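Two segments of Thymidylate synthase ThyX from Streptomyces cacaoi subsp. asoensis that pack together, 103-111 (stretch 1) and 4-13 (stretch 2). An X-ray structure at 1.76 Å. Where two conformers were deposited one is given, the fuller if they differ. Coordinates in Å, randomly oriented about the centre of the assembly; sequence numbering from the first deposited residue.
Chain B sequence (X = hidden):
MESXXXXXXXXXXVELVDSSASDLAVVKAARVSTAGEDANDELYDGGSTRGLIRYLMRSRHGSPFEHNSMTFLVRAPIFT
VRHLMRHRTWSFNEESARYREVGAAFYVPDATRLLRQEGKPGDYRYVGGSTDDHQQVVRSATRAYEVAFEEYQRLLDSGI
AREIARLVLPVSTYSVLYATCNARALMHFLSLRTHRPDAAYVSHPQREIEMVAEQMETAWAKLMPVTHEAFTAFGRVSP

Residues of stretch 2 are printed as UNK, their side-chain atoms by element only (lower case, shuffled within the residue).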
ATOM      1  N   GLY B 103     -15.499 -26.076  11.394  1.00 21.11           N
ATOM      2  CA  GLY B 103     -16.060 -26.472  12.711  1.00 23.59           C
ATOM      3  C   GLY B 103     -17.433 -25.902  12.944  1.00 24.15           C
ATOM      4  O   GLY B 103     -17.860 -24.899  12.307  1.00 25.39           O
ATOM      5  N   ALA B 104     -18.128 -26.462  13.927  1.00 24.76           N
ATOM      6  CA  ALA B 104     -19.510 -26.068  14.084  1.00 24.75           C
ATOM      7  C   ALA B 104     -19.642 -25.002  15.158  1.00 23.76           C
ATOM      8  O   ALA B 104     -20.430 -25.134  16.054  1.00 24.00           O
ATOM      9  CB  ALA B 104     -20.402 -27.305  14.430  1.00 28.07           C
ATOM     10  N   ALA B 105     -18.882 -23.909  15.043  1.00 22.42           N
ATOM     11  CA  ALA B 105     -18.973 -22.844  16.053  1.00 17.59           C
ATOM     12  C   ALA B 105     -19.486 -21.638  15.378  1.00 16.01           C
ATOM     13  O   ALA B 105     -18.955 -21.246  14.280  1.00 16.21           O
ATOM     14  CB  ALA B 105     -17.662 -22.579  16.703  1.00 19.49           C
ATOM     15  N   PHE B 106     -20.495 -21.006  15.980  1.00 14.63           N
ATOM     16  CA  PHE B 106     -21.264 -19.916  15.311  1.00 13.87           C
ATOM     17  C   PHE B 106     -21.465 -18.833  16.337  1.00 15.14           C
ATOM     18  O   PHE B 106     -21.710 -19.112  17.543  1.00 14.19           O
ATOM     19  CB  PHE B 106     -22.661 -20.386  14.762  1.00 14.36           C
ATOM     20  CG  PHE B 106     -22.556 -21.472  13.809  1.00 15.76           C
ATOM     21  CD1 PHE B 106     -22.663 -22.773  14.227  1.00 16.55           C
ATOM     22  CD2 PHE B 106     -22.192 -21.195  12.473  1.00 18.18           C
ATOM     23  CE1 PHE B 106     -22.472 -23.826  13.373  1.00 15.70           C
ATOM     24  CE2 PHE B 106     -21.988 -22.282  11.544  1.00 17.96           C
ATOM     25  CZ  PHE B 106     -22.166 -23.586  12.002  1.00 21.42           C
ATOM     26  N   TYR B 107     -21.371 -17.564  15.910  1.00 12.34           N
ATOM     27  CA  TYR B 107     -21.510 -16.471  16.830  1.00 13.62           C
ATOM     28  C   TYR B 107     -22.996 -16.036  17.048  1.00 13.77           C
ATOM     29  O   TYR B 107     -23.777 -15.882  16.093  1.00 13.97           O
ATOM     30  CB  TYR B 107     -20.726 -15.205  16.277  1.00 14.09           C
ATOM     31  CG  TYR B 107     -20.910 -13.942  17.095  1.00 13.71           C
ATOM     32  CD1 TYR B 107     -21.849 -12.954  16.700  1.00 12.11           C
ATOM     33  CD2 TYR B 107     -20.177 -13.732  18.287  1.00 14.79           C
ATOM     34  CE1 TYR B 107     -22.051 -11.818  17.457  1.00 12.84           C
ATOM     35  CE2 TYR B 107     -20.367 -12.572  19.061  1.00 13.57           C
ATOM     36  CZ  TYR B 107     -21.293 -11.647  18.659  1.00 12.06           C
ATOM     37  OH  TYR B 107     -21.502 -10.478  19.384  1.00 16.50           O
ATOM     38  N   VAL B 108     -23.319 -15.759  18.315  1.00 16.13           N
ATOM     39  CA  VAL B 108     -24.599 -15.072  18.617  1.00 16.65           C
ATOM     40  C   VAL B 108     -24.250 -14.023  19.645  1.00 15.69           C
ATOM     41  O   VAL B 108     -23.404 -14.254  20.499  1.00 18.63           O
ATOM     42  CB  VAL B 108     -25.711 -16.126  19.209  1.00 16.91           C
ATOM     43  CG1 VAL B 108     -26.123 -17.136  18.168  1.00 22.48           C
ATOM     44  CG2 VAL B 108     -25.177 -16.781  20.442  1.00 21.01           C
ATOM     45  N   PRO B 109     -24.916 -12.882  19.610  1.00 18.22           N
ATOM     46  CA  PRO B 109     -24.572 -11.821  20.564  1.00 19.26           C
ATOM     47  C   PRO B 109     -24.896 -12.228  21.998  1.00 20.78           C
ATOM     48  O   PRO B 109     -25.857 -12.975  22.197  1.00 22.88           O
ATOM     49  CB  PRO B 109     -25.403 -10.638  20.103  1.00 20.53           C
ATOM     50  CG  PRO B 109     -26.427 -11.176  19.025  1.00 22.90           C
ATOM     51  CD  PRO B 109     -25.990 -12.562  18.648  1.00 17.15           C
ATOM     52  N   ASP B 110     -24.145 -11.732  22.979  1.00 22.49           N
ATOM     53  CA  ASP B 110     -24.542 -12.033  24.372  1.00 24.31           C
ATOM     54  C   ASP B 110     -25.643 -11.080  24.902  1.00 23.99           C
ATOM     55  O   ASP B 110     -26.164 -10.176  24.206  1.00 22.67           O
ATOM     56  CB  ASP B 110     -23.361 -12.062  25.302  1.00 24.84           C
ATOM     57  CG  ASP B 110     -22.756 -10.721  25.495  1.00 29.16           C
ATOM     58  OD1 ASP B 110     -23.396  -9.631  25.261  1.00 32.14           O
ATOM     59  OD2 ASP B 110     -21.610 -10.736  25.912  1.00 34.65           O
ATOM     60  N   ALA B 111     -26.022 -11.297  26.149  1.00 26.13           N
ATOM     61  CA  ALA B 111     -27.192 -10.567  26.642  1.00 28.51           C
ATOM     62  C   ALA B 111     -26.961  -9.066  26.786  1.00 30.14           C
ATOM     63  O   ALA B 111     -27.926  -8.342  26.899  1.00 32.68           O
ATOM     64  CB  ALA B 111     -27.752 -11.217  27.961  1.00 30.15           C
ATOM     65  N   UNK B   4     -23.321 -34.185  14.148  1.00 45.18           N
ATOM     66  CA  UNK B   4     -22.601 -33.290  15.065  1.00 43.83           C
ATOM     67  C   UNK B   4     -23.415 -32.018  15.417  1.00 42.48           C
ATOM     68  O   UNK B   4     -24.016 -31.352  14.535  1.00 43.33           O
ATOM     69  c   UNK B   4     -22.905 -33.988  12.742  1.00 46.31           C
ATOM     70  c   UNK B   4     -21.274 -32.974  14.329  1.00 44.52           C
ATOM     71  c   UNK B   4     -21.496 -33.373  12.856  1.00 44.87           C
ATOM     72  N   UNK B   5     -23.469 -31.736  16.721  1.00 39.62           N
ATOM     73  CA  UNK B   5     -24.194 -30.594  17.282  1.00 36.37           C
ATOM     74  C   UNK B   5     -23.409 -29.294  16.966  1.00 33.13           C
ATOM     75  O   UNK B   5     -22.151 -29.286  16.914  1.00 32.07           O
ATOM     76  c   UNK B   5     -25.562 -30.243  19.402  1.00 44.15           C
ATOM     77  n   UNK B   5     -27.562 -31.059  20.648  1.00 63.06           N
ATOM     78  c   UNK B   5     -28.763 -31.654  20.692  1.00 68.70           C
ATOM     79  n   UNK B   5     -29.675 -31.288  21.618  1.00 68.96           N
ATOM     80  c   UNK B   5     -26.514 -31.409  19.679  1.00 55.30           C
ATOM     81  n   UNK B   5     -29.058 -32.617  19.800  1.00 67.62           N
ATOM     82  c   UNK B   5     -24.286 -30.752  18.795  1.00 37.93           C
ATOM     83  N   UNK B   6     -24.148 -28.217  16.766  1.00 27.02           N
ATOM     84  CA  UNK B   6     -23.505 -26.954  16.613  1.00 24.20           C
ATOM     85  C   UNK B   6     -23.133 -26.417  17.999  1.00 24.12           C
ATOM     86  O   UNK B   6     -23.785 -26.737  19.031  1.00 23.83           O
ATOM     87  c   UNK B   6     -24.416 -25.922  15.924  1.00 21.44           C
ATOM     88  c   UNK B   6     -25.723 -25.643  16.714  1.00 20.68           C
ATOM     89  c   UNK B   6     -24.841 -26.361  14.428  1.00 24.81           C
ATOM     90  c   UNK B   6     -26.354 -24.323  16.242  1.00 25.80           C
ATOM     91  N   UNK B   7     -22.184 -25.462  18.027  1.00 22.98           N
ATOM     92  CA  UNK B   7     -21.839 -24.750  19.216  1.00 24.10           C
ATOM     93  C   UNK B   7     -22.132 -23.231  19.035  1.00 23.30           C
ATOM     94  O   UNK B   7     -21.663 -22.604  18.032  1.00 23.94           O
ATOM     95  o   UNK B   7     -17.610 -24.551  20.109  1.00 39.31           O
ATOM     96  o   UNK B   7     -18.083 -23.793  22.123  1.00 42.96           O
ATOM     97  c   UNK B   7     -18.440 -24.182  20.992  1.00 38.77           C
ATOM     98  c   UNK B   7     -20.368 -24.985  19.556  1.00 25.53           C
ATOM     99  c   UNK B   7     -19.952 -24.160  20.731  1.00 31.91           C
ATOM    100  N   UNK B   8     -22.962 -22.638  19.909  1.00 21.91           N
ATOM    101  CA  UNK B   8     -23.106 -21.187  19.902  1.00 19.55           C
ATOM    102  C   UNK B   8     -22.162 -20.529  20.882  1.00 21.91           C
ATOM    103  O   UNK B   8     -22.076 -20.923  22.036  1.00 22.02           O
ATOM    104  c   UNK B   8     -25.588 -20.965  18.090  1.00 23.66           C
ATOM    105  c   UNK B   8     -24.503 -20.736  20.267  1.00 21.60           C
ATOM    106  c   UNK B   8     -25.594 -21.466  19.491  1.00 29.10           C
ATOM    107  c   UNK B   8     -26.940 -21.112  20.178  1.00 32.88           C
ATOM    108  N   UNK B   9     -21.492 -19.470  20.438  1.00 18.27           N
ATOM    109  CA  UNK B   9     -20.544 -18.742  21.307  0.54 18.59           C
ATOM    110  C   UNK B   9     -20.770 -17.261  21.112  1.00 18.53           C
ATOM    111  O   UNK B   9     -21.310 -16.854  20.089  1.00 16.75           O
ATOM    112  c   UNK B   9     -18.738 -20.552  20.896  0.54 19.82           C
ATOM    113  c   UNK B   9     -17.231 -20.789  20.653  0.54 27.51           C
ATOM    114  c   UNK B   9     -15.797 -21.041  22.685  0.54 34.66           C
ATOM    115  n   UNK B   9     -16.389 -20.286  21.756  0.54 32.48           N
ATOM    116  n   UNK B   9     -15.917 -22.364  22.671  0.54 34.30           N
ATOM    117  n   UNK B   9     -15.062 -20.462  23.627  0.54 35.93           N
ATOM    118  c   UNK B   9     -19.095 -19.084  20.945  0.54 20.29           C
ATOM    119  N   UNK B  10     -20.358 -16.442  22.094  1.00 17.41           N
ATOM    120  CA  UNK B  10     -20.463 -15.015  21.964  1.00 18.18           C
ATOM    121  C   UNK B  10     -19.125 -14.337  22.111  1.00 18.74           C
ATOM    122  O   UNK B  10     -19.102 -13.118  22.251  1.00 22.00           O
ATOM    123  o   UNK B  10     -22.732 -14.856  22.827  1.00 25.05           O
ATOM    124  c   UNK B  10     -21.371 -14.455  23.042  1.00 19.96           C
ATOM    125  N   UNK B  11     -18.044 -15.098  22.216  1.00 19.56           N
ATOM    126  CA  UNK B  11     -16.783 -14.446  22.581  1.00 19.70           C
ATOM    127  C   UNK B  11     -16.007 -14.156  21.273  1.00 18.06           C
ATOM    128  O   UNK B  11     -16.199 -14.823  20.256  1.00 19.90           O
ATOM    129  o   UNK B  11     -14.643 -17.342  23.354  1.00 36.65           O
ATOM    130  c   UNK B  11     -15.908 -15.309  23.490  1.00 22.50           C
ATOM    131  o   UNK B  11     -16.375 -17.193  22.029  1.00 39.04           O
ATOM    132  c   UNK B  11     -15.630 -16.706  22.918  1.00 29.08           C
ATOM    133  N   UNK B  12     -15.187 -13.141  21.361  1.00 16.49           N
ATOM    134  CA  UNK B  12     -14.342 -12.784  20.229  1.00 18.29           C
ATOM    135  C   UNK B  12     -12.988 -12.690  20.856  1.00 18.07           C
ATOM    136  O   UNK B  12     -12.847 -11.979  21.864  1.00 20.62           O
ATOM    137  c   UNK B  12     -16.410 -11.780  18.150  1.00 25.87           C
ATOM    138  c   UNK B  12     -16.136 -11.237  19.390  1.00 27.98           C
ATOM    139  c   UNK B  12     -13.840 -11.037  18.621  1.00 21.41           C
ATOM    140  c   UNK B  12     -14.690 -11.383  19.831  1.00 20.01           C
ATOM    141  N   UNK B  13     -12.039 -13.462  20.386  1.00 17.29           N
ATOM    142  CA  UNK B  13     -10.767 -13.522  21.109  1.00 17.66           C
ATOM    143  C   UNK B  13      -9.608 -13.006  20.281  1.00 14.02           C
ATOM    144  O   UNK B  13      -9.589 -13.111  19.059  1.00 13.35           O
ATOM    145  o   UNK B  13     -10.123 -15.669  20.479  1.00 22.87           O
ATOM    146  c   UNK B  13     -11.615 -15.550  22.344  1.00 24.59           C
ATOM    147  c   UNK B  13     -10.434 -14.883  21.571  1.00 20.09           C
TER

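Position 4 has three side-chain carbons that close a ring onto the backbone N, which identifies Pro 4; Pro 4 CB, the ring atom nearest stretch 1, is still 5.7 Å from Ala 104 CB, so the ring makes no contact. Position 5 carries three carbons, a nitrogen, then a carbon bearing two more nitrogens, a guanidinium: Arg 5. Its CA-to-CB bond points away, and its contact is made by the backbone, Arg 5 O lying 3.6 Å from Ala 104 CB.

Position 6 has four carbons forked at the first, with one arm two carbons long, hence Ile 6. Its CG2 lies 3.6 Å from Phe 106 CE1, an apolar contact oblique to the ring. Position 7 shows three carbons, the third carrying two oxygens. This is Glu 7, whose OE1 comes within 3.9 Å of Ala 105 CB; its backbone N donates to Ala 104 O (2.7 Å, 159°).

Position 8 also has four carbons, but forked at the second, which separates Leu 8 from isoleucine. Leu 8 CD2 packs 3.9 Å from Val 108 CG1, and it lies on the same sheet face as Phe 106. Position 9 repeats the three carbons, nitrogen and guanidinium carbon of position 5, giving Arg 9. Its CD reaches Ala 105 CB at 4.4 Å, but the end of the side chain leads away and forms a salt bridge to Glu 7, Arg 9 NH1 to Glu 7 OE2 at 2.7 Å, through a weak hydrogen bond.

Position 10 has one carbon and one oxygen: Ser 10. Its OG donates a very short hydrogen bond to Val 108 O, 2.5 Å. Position 11 has two carbons, the second carrying two oxygens, so it is Asp 11; its CA-to-CB bond points away from stretch 1, and its OD1 accepts from Arg 9 NE at 3.1 Å in a second salt bridge. Position 12 has four carbons forked at the first with one two-carbon arm: Ile 12, whose CD1 approaches Tyr 107 CE2 at 4.1 Å. Position 13 has one carbon carrying an oxygen and a carbon, Thr 13, which makes no contact.

The contact is a short parallel pairing, with strand directions 35° apart and bridges Ala 105-Glu 7, Phe 106-Leu 8 and Tyr 107-Arg 9. Backbone bonds alternate in donor: after Glu 7 N, Phe 106 N donates to Glu 7 O (2.9 Å), Arg 9 N to Phe 106 O (2.9 Å) and Val 108 N to Arg 9 O (2.9 Å). Ser 10 OG extends this ladder beyond the strands. Apolar packing around Phe 106, Val 108 and Tyr 107 supplements it, and 594 Å² is buried in all.

Stretch 2 (4-13) PRIELRSDIT
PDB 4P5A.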